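Local coordinates for signal recognition 54 kDa protein (Pyrococcus furiosus, PDB 3DM5) that is the 54 kDa protein of the signal recognition particle, joining a helical bundle, a P-loop G domain that holds guanosine-5'-diphosphate, and a signal-peptide-binding domain, at residues Ile241-Val246 and Pro268-Gly273; Thr89-Ile94 and Pro283-Arg288; Lys8-Thr13 and Arg33-Ala38; Lys15-Ala20 and Ser70-Ile75. All coordinates share one frame; numbering follows the deposited sequence.

Interaction 1: residues Ile241-Val246 and Pro268-Gly273; sequences IGSIIV and PIKFIG. With GDP (guanosine-5'-diphosphate), chain J.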
loop_
_atom_site.group_PDB
_atom_site.type_symbol
_atom_site.label_atom_id
_atom_site.label_comp_id
_atom_site.label_asym_id
_atom_site.label_seq_id
_atom_site.Cartn_x
_atom_site.Cartn_y
_atom_site.Cartn_z
ATOM N N ILE A 241 4.102 42.746 7.337
ATOM C CA ILE A 241 5.339 42.266 6.714
ATOM C C ILE A 241 5.612 40.766 6.944
ATOM O O ILE A 241 6.756 40.368 7.265
ATOM C CB ILE A 241 6.584 43.091 7.173
ATOM C CG1 ILE A 241 6.581 43.297 8.687
ATOM C CG2 ILE A 241 6.637 44.431 6.485
ATOM C CD1 ILE A 241 7.966 43.634 9.229
ATOM N N GLY A 242 4.579 39.942 6.778
ATOM C CA GLY A 242 4.698 38.533 7.100
ATOM C C GLY A 242 4.953 37.644 5.899
ATOM O O GLY A 242 4.450 37.896 4.808
ATOM N N SER A 243 5.760 36.608 6.099
ATOM C CA SER A 243 5.890 35.513 5.129
ATOM C C SER A 243 5.936 34.186 5.857
ATOM O O SER A 243 5.917 34.137 7.089
ATOM C CB SER A 243 7.155 35.659 4.286
ATOM O OG SER A 243 8.317 35.542 5.098
ATOM N N ILE A 244 6.041 33.101 5.102
ATOM C CA ILE A 244 5.880 31.773 5.682
ATOM C C ILE A 244 6.966 30.834 5.198
ATOM O O ILE A 244 7.329 30.846 4.016
ATOM C CB ILE A 244 4.506 31.168 5.244
ATOM C CG1 ILE A 244 3.377 32.190 5.401
ATOM C CG2 ILE A 244 4.199 29.866 5.985
ATOM C CD1 ILE A 244 2.923 32.338 6.805
ATOM N N ILE A 245 7.493 30.030 6.111
ATOM C CA ILE A 245 8.241 28.857 5.720
ATOM C C ILE A 245 7.460 27.636 6.179
ATOM O O ILE A 245 7.006 27.567 7.321
ATOM C CB ILE A 245 9.646 28.823 6.318
ATOM C CG1 ILE A 245 10.505 29.906 5.661
ATOM C CG2 ILE A 245 10.281 27.433 6.110
ATOM C CD1 ILE A 245 11.806 30.206 6.413
ATOM N N VAL A 246 7.279 26.693 5.271
ATOM C CA VAL A 246 6.558 25.467 5.574
ATOM C C VAL A 246 7.551 24.326 5.713
ATOM O O VAL A 246 8.335 24.066 4.788
ATOM C CB VAL A 246 5.542 25.158 4.471
ATOM C CG1 VAL A 246 4.826 23.865 4.766
ATOM C CG2 VAL A 246 4.561 26.309 4.366
ATOM N N PRO A 268 2.879 34.924 1.514
ATOM C CA PRO A 268 3.939 34.428 0.644
ATOM C C PRO A 268 4.719 33.300 1.305
ATOM O O PRO A 268 5.207 33.490 2.429
ATOM C CB PRO A 268 4.861 35.640 0.479
ATOM C CG PRO A 268 4.422 36.632 1.478
ATOM C CD PRO A 268 3.307 36.084 2.298
ATOM N N ILE A 269 4.828 32.155 0.628
ATOM C CA ILE A 269 5.703 31.081 1.069
ATOM C C ILE A 269 7.046 31.333 0.408
ATOM O O ILE A 269 7.124 31.363 -0.828
ATOM C CB ILE A 269 5.200 29.710 0.617
ATOM C CG1 ILE A 269 3.768 29.484 1.097
ATOM C CG2 ILE A 269 6.111 28.612 1.132
ATOM C CD1 ILE A 269 3.044 28.464 0.295
ATOM N N LYS A 270 8.095 31.509 1.223
ATOM C CA LYS A 270 9.429 31.826 0.711
ATOM C C LYS A 270 10.382 30.617 0.674
ATOM O O LYS A 270 11.209 30.499 -0.217
ATOM C CB LYS A 270 10.039 32.955 1.524
ATOM C CG LYS A 270 9.080 34.110 1.757
ATOM C CD LYS A 270 9.478 35.341 0.982
ATOM C CE LYS A 270 8.548 36.528 1.280
ATOM N NZ LYS A 270 9.201 37.847 1.056
ATOM N N PHE A 271 10.275 29.714 1.640
ATOM C CA PHE A 271 11.082 28.497 1.619
ATOM C C PHE A 271 10.256 27.327 2.085
ATOM O O PHE A 271 9.220 27.500 2.716
ATOM C CB PHE A 271 12.300 28.608 2.547
ATOM C CG PHE A 271 13.189 29.785 2.263
ATOM C CD1 PHE A 271 12.828 31.063 2.680
ATOM C CD2 PHE A 271 14.402 29.611 1.621
ATOM C CE1 PHE A 271 13.651 32.154 2.442
ATOM C CE2 PHE A 271 15.231 30.691 1.381
ATOM C CZ PHE A 271 14.846 31.974 1.795
ATOM N N ILE A 272 10.737 26.128 1.795
ATOM C CA ILE A 272 10.157 24.930 2.366
ATOM C C ILE A 272 11.266 24.165 3.033
ATOM O O ILE A 272 12.390 24.161 2.556
ATOM C CB ILE A 272 9.454 24.071 1.303
ATOM C CG1 ILE A 272 10.365 23.798 0.106
ATOM C CG2 ILE A 272 8.176 24.753 0.852
ATOM C CD1 ILE A 272 9.851 22.716 -0.811
ATOM N N GLY A 273 10.959 23.557 4.170
ATOM C CA GLY A 273 11.871 22.620 4.803
ATOM C C GLY A 273 11.668 21.197 4.289
ATOM O O GLY A 273 10.548 20.756 4.037
HETATM P PB GDP J . 11.104 23.531 17.449
HETATM O O1B GDP J . 10.039 23.384 16.416
HETATM O O2B GDP J . 10.470 23.385 18.810
HETATM O O3B GDP J . 11.774 24.874 17.296
HETATM O O3A GDP J . 12.152 22.305 17.409
HETATM P PA GDP J . 12.996 21.772 16.151
HETATM O O1A GDP J . 14.081 20.836 16.594
HETATM O O2A GDP J . 13.580 22.888 15.332
HETATM O "O5'" GDP J . 11.894 20.913 15.355
HETATM C "C5'" GDP J . 11.383 19.763 16.019
HETATM C "C4'" GDP J . 11.608 18.501 15.181
HETATM O "O4'" GDP J . 11.216 18.644 13.796
HETATM C "C3'" GDP J . 13.070 18.092 15.187
HETATM O "O3'" GDP J . 13.065 16.677 15.403
HETATM C "C2'" GDP J . 13.562 18.453 13.798
HETATM O "O2'" GDP J . 14.537 17.557 13.315
HETATM C "C1'" GDP J . 12.322 18.263 12.960
HETATM N N9 GDP J . 12.303 19.055 11.720
HETATM C C8 GDP J . 12.376 20.388 11.565
HETATM N N7 GDP J . 12.275 20.721 10.250
HETATM C C5 GDP J . 12.116 19.578 9.555
HETATM C C6 GDP J . 11.948 19.171 8.135
HETATM O O6 GDP J . 11.902 20.006 7.201
HETATM N N1 GDP J . 11.840 17.862 7.875
HETATM C C2 GDP J . 11.863 16.924 8.838
HETATM N N2 GDP J . 11.741 15.626 8.487
HETATM N N3 GDP J . 12.004 17.215 10.145
HETATM C C4 GDP J . 12.136 18.493 10.541
#
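The Phe271 ring leans obliquely against Ile245: Phe271 CD1 lies 4.0 Å from Ile245 CG1, which also comes within 3.8 Å of Phe271 CB. Beyond the pair, the ring packs on Ile94 and Ile281 and meets Tyr123 edge-to-face. The pyrrolidine of Pro268 sits by the backbone instead, its CD 3.3 Å from Gly242 O. Strands 242-247 and 269-273 run parallel, the axes of segments 242-246 and 269-273 being 22° apart, and are linked through helix 255-263 as a beta-alpha-beta unit of the P-loop fold. The parallel register pairs Ile244 with Ile269 and Val246 with Ile272: Ile244 N donates to Pro268 O at 2.8 Å, and Ile244 O accepts from Lys270 N at 3.0 Å with a nearly straight N-H angle of 164°. Farther along, Val246 N reaches Phe271 O only weakly, whereas Gly273 N meets Val246 O at 2.7 Å. Ile244, Val246, Ile269 and Ile272 turn to the face lined by Val262 and Leu259 of that helix. Bent at chi2, Lys270 passes Ser243, with its CE 3.4 Å from Ser243 CB; Lys270 NZ and Ser243 OG both bind Glu215. At the strand end, Gly273 C lies 3.2 Å from O6 of guanosine-5'-diphosphate.

Interaction 2: residues Thr89-Ile94 and Pro283-Arg288; sequences TEAKPI and PFDPPR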
loop_
_atom_site.group_PDB
_atom_site.type_symbol
_atom_site.label_atom_id
_atom_site.label_comp_id
_atom_site.label_asym_id
_atom_site.label_seq_id
_atom_site.Cartn_x
_atom_site.Cartn_y
_atom_site.Cartn_z
ATOM N N THR A 89 1.337 31.222 -7.540
ATOM C CA THR A 89 1.598 31.887 -8.824
ATOM C C THR A 89 3.060 32.203 -9.170
ATOM O O THR A 89 3.535 31.835 -10.238
ATOM C CB THR A 89 0.763 33.155 -8.979
ATOM O OG1 THR A 89 -0.627 32.821 -8.855
ATOM C CG2 THR A 89 1.005 33.755 -10.342
ATOM N N GLU A 90 3.774 32.901 -8.297
ATOM C CA GLU A 90 5.162 33.238 -8.595
ATOM C C GLU A 90 5.973 33.411 -7.337
ATOM O O GLU A 90 5.433 33.620 -6.255
ATOM C CB GLU A 90 5.237 34.530 -9.402
ATOM C CG GLU A 90 4.518 35.675 -8.714
ATOM C CD GLU A 90 4.643 36.986 -9.444
ATOM O OE1 GLU A 90 3.890 37.916 -9.093
ATOM O OE2 GLU A 90 5.488 37.092 -10.358
ATOM N N ALA A 91 7.284 33.331 -7.504
ATOM C CA ALA A 91 8.236 33.576 -6.424
ATOM C C ALA A 91 8.128 34.990 -5.844
ATOM O O ALA A 91 7.991 35.978 -6.571
ATOM C CB ALA A 91 9.664 33.306 -6.915
ATOM N N LYS A 92 8.187 35.074 -4.521
ATOM C CA LYS A 92 8.314 36.353 -3.831
ATOM C C LYS A 92 9.516 36.223 -2.924
ATOM O O LYS A 92 9.366 35.870 -1.758
ATOM C CB LYS A 92 7.074 36.655 -2.986
ATOM C CG LYS A 92 5.759 36.639 -3.746
ATOM C CD LYS A 92 5.443 37.990 -4.375
ATOM C CE LYS A 92 3.945 38.147 -4.613
ATOM N NZ LYS A 92 3.337 36.969 -5.316
ATOM N N PRO A 93 10.717 36.483 -3.461
ATOM C CA PRO A 93 11.961 36.301 -2.703
ATOM C C PRO A 93 12.027 37.200 -1.489
ATOM O O PRO A 93 11.208 38.097 -1.345
ATOM C CB PRO A 93 13.045 36.708 -3.709
ATOM C CG PRO A 93 12.315 37.493 -4.770
ATOM C CD PRO A 93 10.979 36.838 -4.863
ATOM N N ILE A 94 12.984 36.942 -0.612
ATOM C CA ILE A 94 13.294 37.852 0.480
ATOM C C ILE A 94 14.308 38.845 -0.038
ATOM O O ILE A 94 15.377 38.445 -0.481
ATOM C CB ILE A 94 13.967 37.117 1.655
ATOM C CG1 ILE A 94 12.954 36.295 2.449
ATOM C CG2 ILE A 94 14.666 38.110 2.573
ATOM C CD1 ILE A 94 13.601 35.516 3.590
ATOM N N PRO A 283 14.319 27.374 -1.660
ATOM C CA PRO A 283 13.413 28.501 -1.865
ATOM C C PRO A 283 12.188 28.024 -2.619
ATOM O O PRO A 283 12.264 27.045 -3.362
ATOM C CB PRO A 283 14.236 29.473 -2.713
ATOM C CG PRO A 283 15.651 29.053 -2.536
ATOM C CD PRO A 283 15.616 27.578 -2.322
ATOM N N PHE A 284 11.067 28.708 -2.416
ATOM C CA PHE A 284 9.822 28.293 -3.019
ATOM C C PHE A 284 9.469 29.196 -4.188
ATOM O O PHE A 284 9.274 30.409 -4.047
ATOM C CB PHE A 284 8.696 28.258 -1.993
ATOM C CG PHE A 284 7.437 27.583 -2.494
ATOM C CD1 PHE A 284 7.384 26.202 -2.638
ATOM C CD2 PHE A 284 6.313 28.322 -2.804
ATOM C CE1 PHE A 284 6.223 25.574 -3.090
ATOM C CE2 PHE A 284 5.155 27.703 -3.251
ATOM C CZ PHE A 284 5.114 26.328 -3.390
ATOM N N ASP A 285 9.404 28.575 -5.351
ATOM C CA ASP A 285 9.157 29.259 -6.599
ATOM C C ASP A 285 8.092 28.416 -7.290
ATOM O O ASP A 285 8.410 27.443 -7.990
ATOM C CB ASP A 285 10.463 29.332 -7.410
ATOM C CG ASP A 285 10.311 30.092 -8.717
ATOM O OD1 ASP A 285 9.170 30.327 -9.176
ATOM O OD2 ASP A 285 11.357 30.451 -9.293
ATOM N N PRO A 286 6.815 28.772 -7.052
ATOM C CA PRO A 286 5.612 28.019 -7.453
ATOM C C PRO A 286 5.695 27.355 -8.829
ATOM O O PRO A 286 5.481 26.155 -8.898
ATOM C CB PRO A 286 4.501 29.084 -7.406
ATOM C CG PRO A 286 4.923 29.958 -6.281
ATOM C CD PRO A 286 6.467 30.010 -6.336
ATOM N N PRO A 287 6.001 28.114 -9.894
ATOM C CA PRO A 287 6.010 27.511 -11.235
ATOM C C PRO A 287 7.060 26.408 -11.402
ATOM O O PRO A 287 6.823 25.455 -12.138
ATOM C CB PRO A 287 6.346 28.699 -12.159
ATOM C CG PRO A 287 6.158 29.904 -11.345
ATOM C CD PRO A 287 6.392 29.532 -9.931
ATOM N N ARG A 288 8.208 26.560 -10.747
ATOM C CA ARG A 288 9.287 25.580 -10.789
ATOM C C ARG A 288 8.945 24.369 -9.944
ATOM O O ARG A 288 9.245 23.234 -10.305
ATOM C CB ARG A 288 10.562 26.188 -10.225
ATOM C CG ARG A 288 10.921 27.516 -10.812
ATOM C CD ARG A 288 11.948 27.364 -11.895
ATOM N NE ARG A 288 11.881 28.480 -12.825
ATOM C CZ ARG A 288 12.505 28.510 -13.997
ATOM N NH1 ARG A 288 13.257 27.483 -14.378
ATOM N NH2 ARG A 288 12.380 29.570 -14.785
HETATM O O HOH W 1 8.529 32.793 -10.125
HETATM O O HOH W 2 8.121 32.573 -3.201
#
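At the start of helix 286-293, Pro286 and Pro287 pack against Thr89, Glu90 and Ala91, in the linker that leads from the last helix of the helical bundle, 71-86, to the first strand of the G domain. The directions from Thr89 to Ala91 and from Phe284 to Pro287 differ by 135°. Pro286 faces the linker and sets its ring against the backbone of Thr89-Ala91: Pro286 CD is 3.6 Å from Glu90 C, and Pro286 CB is 3.8 Å from Thr89 N. Pro287 follows with CG 3.4 Å from Thr89 O. Thr84 of helix 71-86 touches both prolines, so bundle and linker meet the same helix start. Asp285 holds the N-cap position but makes no capping bond with its side chain. Its CG, anti to the backbone N (chi1 -177°), instead comes 3.7 Å from Ala91 CB. Asp285 OD2 forms a salt bridge with Lys331 of the second subunit, whose Leu388 packs on Ala91. No direct hydrogen bond joins the two segments; two waters do so. One accepts from Ala91 N at 3.0 Å and donates to Asp285 OD1 at 2.7 Å. The other accepts from Lys92 N at 2.8 Å and donates to Phe284 O at 2.6 Å.

Interaction 3: residues Lys8-Thr13 and Arg33-Ala38; sequences KALANT and RDIQRA. With SO4 (sulfate ion), chain F.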
loop_
_atom_site.group_PDB
_atom_site.type_symbol
_atom_site.label_atom_id
_atom_site.label_comp_id
_atom_site.label_asym_id
_atom_site.label_seq_id
_atom_site.Cartn_x
_atom_site.Cartn_y
_atom_site.Cartn_z
ATOM N N LYS A 8 3.630 11.789 -8.078
ATOM C CA LYS A 8 3.369 10.660 -8.963
ATOM C C LYS A 8 1.940 10.661 -9.448
ATOM O O LYS A 8 1.690 10.447 -10.619
ATOM C CB LYS A 8 3.636 9.328 -8.269
ATOM C CG LYS A 8 5.086 8.906 -8.178
ATOM C CD LYS A 8 5.195 7.630 -7.350
ATOM C CE LYS A 8 3.908 6.808 -7.477
ATOM N NZ LYS A 8 4.073 5.368 -7.126
ATOM N N ALA A 9 0.996 10.891 -8.547
ATOM C CA ALA A 9 -0.405 10.850 -8.925
ATOM C C ALA A 9 -0.776 11.969 -9.908
ATOM O O ALA A 9 -1.525 11.752 -10.873
ATOM C CB ALA A 9 -1.285 10.892 -7.689
ATOM N N LEU A 10 -0.265 13.173 -9.672
ATOM C CA LEU A 10 -0.570 14.262 -10.593
ATOM C C LEU A 10 0.053 14.019 -11.982
ATOM O O LEU A 10 -0.621 14.087 -13.011
ATOM C CB LEU A 10 -0.169 15.604 -9.988
ATOM C CG LEU A 10 -1.039 15.972 -8.779
ATOM C CD1 LEU A 10 -0.322 16.966 -7.878
ATOM C CD2 LEU A 10 -2.446 16.478 -9.183
ATOM N N ALA A 11 1.336 13.698 -12.002
ATOM C CA ALA A 11 2.022 13.379 -13.247
ATOM C C ALA A 11 1.308 12.301 -14.074
ATOM O O ALA A 11 1.329 12.339 -15.304
ATOM C CB ALA A 11 3.446 12.961 -12.946
ATOM N N ASN A 12 0.682 11.337 -13.403
ATOM C CA ASN A 12 0.048 10.229 -14.107
ATOM C C ASN A 12 -1.211 10.636 -14.849
ATOM O O ASN A 12 -1.545 10.072 -15.890
ATOM C CB ASN A 12 -0.241 9.067 -13.159
ATOM C CG ASN A 12 1.013 8.299 -12.796
ATOM O OD1 ASN A 12 2.055 8.434 -13.448
ATOM N ND2 ASN A 12 0.926 7.497 -11.746
ATOM N N THR A 13 -1.910 11.626 -14.316
ATOM C CA THR A 13 -3.101 12.113 -14.980
ATOM C C THR A 13 -2.669 12.820 -16.251
ATOM O O THR A 13 -3.380 12.792 -17.241
ATOM C CB THR A 13 -3.897 13.068 -14.084
ATOM O OG1 THR A 13 -3.257 14.352 -14.061
ATOM C CG2 THR A 13 -3.990 12.505 -12.671
ATOM N N ARG A 33 -11.441 14.123 -11.965
ATOM C CA ARG A 33 -11.656 13.238 -10.835
ATOM C C ARG A 33 -10.353 12.610 -10.347
ATOM O O ARG A 33 -10.165 12.404 -9.147
ATOM C CB ARG A 33 -12.688 12.175 -11.193
ATOM C CG ARG A 33 -14.077 12.754 -11.383
ATOM C CD ARG A 33 -15.003 11.774 -12.064
ATOM N NE ARG A 33 -16.378 12.266 -12.109
ATOM C CZ ARG A 33 -17.289 11.813 -12.966
ATOM N NH1 ARG A 33 -16.948 10.882 -13.848
ATOM N NH2 ARG A 33 -18.529 12.288 -12.951
ATOM N N ASP A 34 -9.448 12.308 -11.271
ATOM C CA ASP A 34 -8.129 11.847 -10.866
ATOM C C ASP A 34 -7.441 12.898 -9.993
ATOM O O ASP A 34 -6.800 12.554 -9.010
ATOM C CB ASP A 34 -7.258 11.472 -12.069
ATOM C CG ASP A 34 -7.468 10.026 -12.522
ATOM O OD1 ASP A 34 -8.268 9.302 -11.883
ATOM O OD2 ASP A 34 -6.825 9.613 -13.516
ATOM N N ILE A 35 -7.600 14.176 -10.335
ATOM C CA ILE A 35 -6.970 15.258 -9.586
ATOM C C ILE A 35 -7.639 15.512 -8.234
ATOM O O ILE A 35 -6.964 15.739 -7.233
ATOM C CB ILE A 35 -6.928 16.569 -10.393
ATOM C CG1 ILE A 35 -6.177 16.363 -11.716
ATOM C CG2 ILE A 35 -6.268 17.689 -9.571
ATOM C CD1 ILE A 35 -6.388 17.499 -12.717
ATOM N N GLN A 36 -8.963 15.476 -8.197
ATOM C CA GLN A 36 -9.659 15.575 -6.922
ATOM C C GLN A 36 -9.149 14.517 -5.967
ATOM O O GLN A 36 -8.822 14.815 -4.829
ATOM C CB GLN A 36 -11.167 15.446 -7.110
ATOM C CG GLN A 36 -11.745 16.570 -7.964
ATOM C CD GLN A 36 -13.198 16.374 -8.267
ATOM O OE1 GLN A 36 -13.899 17.324 -8.639
ATOM N NE2 GLN A 36 -13.673 15.137 -8.120
ATOM N N ARG A 37 -9.056 13.280 -6.436
ATOM C CA ARG A 37 -8.602 12.193 -5.576
ATOM C C ARG A 37 -7.186 12.406 -5.063
ATOM O O ARG A 37 -6.907 12.184 -3.875
ATOM C CB ARG A 37 -8.746 10.832 -6.267
ATOM C CG ARG A 37 -10.064 10.115 -5.944
ATOM C CD ARG A 37 -10.200 8.737 -6.623
ATOM N NE ARG A 37 -10.974 8.810 -7.865
ATOM C CZ ARG A 37 -10.460 8.707 -9.090
ATOM N NH1 ARG A 37 -9.155 8.511 -9.252
ATOM N NH2 ARG A 37 -11.258 8.792 -10.155
ATOM N N ALA A 38 -6.286 12.842 -5.942
ATOM C CA ALA A 38 -4.899 13.028 -5.541
ATOM C C ALA A 38 -4.834 14.138 -4.509
ATOM O O ALA A 38 -4.251 13.963 -3.443
ATOM C CB ALA A 38 -4.022 13.347 -6.739
HETATM S S SO4 F . -20.250 10.841 -15.992
HETATM O O1 SO4 F . -18.903 10.283 -16.129
HETATM O O2 SO4 F . -20.990 10.511 -17.206
HETATM O O3 SO4 F . -20.940 10.282 -14.837
HETATM O O4 SO4 F . -20.225 12.287 -15.794
#
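Ala9 and Ala38 meet methyl to methyl, CB to CB at 3.8 Å, where the two backbones come near enough to put Ala9 CA 6.0 Å from Ala38 CA. The other apolar contacts are made by Leu10. Leu10 and Ile35 cross at about a right angle, Leu10 CD2 lying 4.0 Å from Ile35 CG2, and the same Leu10 methyl also touches Ala38 CB. Ile35 reaches Thr53 of helix 46-62 as well. A separate carbon contact lies beside a carboxylate: Thr13 slides past Asp34 in the opposite direction and brings its CG2 to 3.5 Å from Asp34 CB.

No hydrogen bond crosses between the two segments; two side-chain bonds lie within single helices. Thr13 OG1, placed between backbone N and carbonyl carbon (chi1 77°), donates to Leu10 O at 2.8 Å, in the carbonyl plane and on a lone pair; this turn leaves the CG2 methyl to face Asp34. Arg37 NH1 forms a salt bridge to Asp34 OD1 at 2.9 Å, arriving on the anti side and 24° out of the carboxylate plane.

Away from helix 5-19, the extended Arg33 holds a sulfate ion, probably from the crystallisation liquor, by the guanidinium edge, Arg33 NH1 to sulfate O1 at 3.1 Å and NH2 to O4 weakly. A third subunit packs on Arg33 and Arg37.

Segment axes 9.5 Å apart and 177° between directions define an antiparallel helix pair, typical of the SRP54-type helical bundle.

Interaction 4: residues Lys15-Ala20 and Ser70-Ile75; sequences KKIARA and SKKEHI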
loop_
_atom_site.group_PDB
_atom_site.type_symbol
_atom_site.label_atom_id
_atom_site.label_comp_id
_atom_site.label_asym_id
_atom_site.label_seq_id
_atom_site.Cartn_x
_atom_site.Cartn_y
_atom_site.Cartn_z
ATOM N N LYS A 15 0.221 12.103 -17.967
ATOM C CA LYS A 15 0.650 11.013 -18.847
ATOM C C LYS A 15 -0.555 10.385 -19.527
ATOM O O LYS A 15 -0.534 10.111 -20.719
ATOM C CB LYS A 15 1.407 9.935 -18.074
ATOM C CG LYS A 15 2.825 10.335 -17.646
ATOM C CD LYS A 15 3.313 9.433 -16.516
ATOM C CE LYS A 15 4.485 10.031 -15.735
ATOM N NZ LYS A 15 5.793 9.376 -16.046
ATOM N N LYS A 16 -1.614 10.164 -18.763
ATOM C CA LYS A 16 -2.806 9.562 -19.320
ATOM C C LYS A 16 -3.268 10.393 -20.489
ATOM O O LYS A 16 -3.592 9.863 -21.548
ATOM C CB LYS A 16 -3.912 9.462 -18.273
ATOM C CG LYS A 16 -3.829 8.229 -17.382
ATOM C CD LYS A 16 -5.151 7.999 -16.648
ATOM C CE LYS A 16 -5.124 6.702 -15.851
ATOM N NZ LYS A 16 -6.447 6.418 -15.215
ATOM N N ILE A 17 -3.292 11.705 -20.292
ATOM C CA ILE A 17 -3.710 12.622 -21.344
ATOM C C ILE A 17 -2.801 12.509 -22.569
ATOM O O ILE A 17 -3.275 12.448 -23.697
ATOM C CB ILE A 17 -3.754 14.074 -20.838
ATOM C CG1 ILE A 17 -4.842 14.202 -19.782
ATOM C CG2 ILE A 17 -4.002 15.034 -21.985
ATOM C CD1 ILE A 17 -5.589 15.484 -19.848
ATOM N N ALA A 18 -1.496 12.468 -22.336
ATOM C CA ALA A 18 -0.540 12.413 -23.423
ATOM C C ALA A 18 -0.765 11.157 -24.241
ATOM O O ALA A 18 -0.521 11.132 -25.445
ATOM C CB ALA A 18 0.877 12.437 -22.882
ATOM N N ARG A 19 -1.252 10.121 -23.575
ATOM C CA ARG A 19 -1.353 8.805 -24.183
ATOM C C ARG A 19 -2.758 8.539 -24.697
ATOM O O ARG A 19 -2.976 7.601 -25.456
ATOM C CB ARG A 19 -0.950 7.734 -23.172
ATOM C CG ARG A 19 0.503 7.836 -22.719
ATOM C CD ARG A 19 0.840 6.740 -21.710
ATOM N NE ARG A 19 2.143 6.937 -21.078
ATOM C CZ ARG A 19 2.579 6.242 -20.029
ATOM N NH1 ARG A 19 1.811 5.298 -19.490
ATOM N NH2 ARG A 19 3.780 6.493 -19.513
ATOM N N ALA A 20 -3.704 9.375 -24.281
ATOM C CA ALA A 20 -5.111 9.202 -24.639
ATOM C C ALA A 20 -5.299 9.007 -26.137
ATOM O O ALA A 20 -4.623 9.648 -26.947
ATOM C CB ALA A 20 -5.947 10.395 -24.145
ATOM N N SER A 70 -2.323 21.223 -30.002
ATOM C CA SER A 70 -3.439 20.271 -29.907
ATOM C C SER A 70 -4.295 20.493 -28.670
ATOM O O SER A 70 -3.861 21.123 -27.700
ATOM C CB SER A 70 -2.964 18.815 -29.947
ATOM O OG SER A 70 -1.994 18.559 -28.958
ATOM N N LYS A 71 -5.516 19.969 -28.714
ATOM C CA LYS A 71 -6.405 20.020 -27.560
ATOM C C LYS A 71 -5.655 19.387 -26.386
ATOM O O LYS A 71 -5.623 19.924 -25.285
ATOM C CB LYS A 71 -7.704 19.262 -27.855
ATOM C CG LYS A 71 -8.052 19.170 -29.347
ATOM C CD LYS A 71 -7.309 18.011 -30.026
ATOM C CE LYS A 71 -7.363 18.076 -31.554
ATOM N NZ LYS A 71 -6.199 18.830 -32.112
ATOM N N LYS A 72 -5.013 18.262 -26.671
ATOM C CA LYS A 72 -4.227 17.500 -25.717
ATOM C C LYS A 72 -3.081 18.289 -25.030
ATOM O O LYS A 72 -2.917 18.225 -23.815
ATOM C CB LYS A 72 -3.687 16.261 -26.444
ATOM C CG LYS A 72 -3.116 15.199 -25.570
ATOM C CD LYS A 72 -2.481 14.107 -26.421
ATOM C CE LYS A 72 -3.518 13.183 -27.025
ATOM N NZ LYS A 72 -2.893 11.890 -27.446
ATOM N N GLU A 73 -2.288 19.025 -25.802
ATOM C CA GLU A 73 -1.163 19.761 -25.239
ATOM C C GLU A 73 -1.668 20.983 -24.512
ATOM O O GLU A 73 -0.973 21.560 -23.673
ATOM C CB GLU A 73 -0.205 20.230 -26.332
ATOM C CG GLU A 73 0.463 19.132 -27.123
ATOM C CD GLU A 73 0.953 19.628 -28.469
ATOM O OE1 GLU A 73 0.265 20.496 -29.066
ATOM O OE2 GLU A 73 2.017 19.157 -28.923
ATOM N N HIS A 74 -2.876 21.404 -24.853
ATOM C CA HIS A 74 -3.397 22.599 -24.236
ATOM C C HIS A 74 -3.989 22.240 -22.887
ATOM O O HIS A 74 -3.971 23.054 -21.962
ATOM C CB HIS A 74 -4.410 23.295 -25.139
ATOM C CG HIS A 74 -4.952 24.564 -24.567
ATOM N ND1 HIS A 74 -6.258 24.693 -24.161
ATOM C CD2 HIS A 74 -4.358 25.758 -24.322
ATOM C CE1 HIS A 74 -6.453 25.916 -23.692
ATOM N NE2 HIS A 74 -5.314 26.578 -23.780
ATOM N N ILE A 75 -4.501 21.016 -22.772
ATOM C CA ILE A 75 -4.962 20.515 -21.485
ATOM C C ILE A 75 -3.777 20.437 -20.522
ATOM O O ILE A 75 -3.851 20.898 -19.387
ATOM C CB ILE A 75 -5.570 19.111 -21.582
ATOM C CG1 ILE A 75 -6.787 19.103 -22.509
ATOM C CG2 ILE A 75 -5.967 18.642 -20.196
ATOM C CD1 ILE A 75 -8.033 19.643 -21.873
#
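Ile17 and Lys72 bring together the last turn of helix 5-19 and the first turn of helix 71-86, an antiparallel pair (170°) of the helical bundle with segment axes 9.5 Å apart. On the tight side, Ile17 and Lys72 slide past each other in opposite directions, Ile17 CG2 lying 3.7 Å from Lys72 CG. Leu31 of helix 25-41 touches both Ile17 and Ile75. The Lys72 chain leaves with CG anti to the backbone N and bends at chi3. Its NZ donates twice: to Ala20 O at 2.9 Å, in the carbonyl plane with a C=O...N angle of 148°, and to Ala18 O at 3.2 Å from 62° above that carbonyl's plane. A positive charge beside the C-terminal carbonyls of a helix would probably be favourable. The looser side carries the exposed Arg19, its CB directed away from helix 71-86, whose NE forms a salt bridge with Glu308 of the second subunit. Also away from the interface, Ser70 and Glu73 close a capping box at the start of helix 71-86: Glu73 N donates to Ser70 OG at 3.2 Å, and Ser70 N to Glu73 OE1 at 2.8 Å.

How the interactions relate
The four contacts form two groups. Interactions 3 and 4 come first along the chain, interleaved in sequence; both use helix 5-19 within the helical bundle, and their centres are 14 Å apart. Interaction 1 lies in the sheet of the G domain, and interaction 2 adjoins it, centres 10 Å apart, where the linker meets the start of helix 286-293; interaction 1 is nested inside the loop that interaction 2 closes. Strand 269-273 links them: Lys270 NZ bonds to Pro93 O, and Lys270 O probably accepts from Phe284 N. Between the groups, interactions 2 and 3 lie nearest, centres 23 Å apart. Interaction 2 holds the linker from helix 71-86 to strand 101-106, and it and interaction 4 both meet the second subunit.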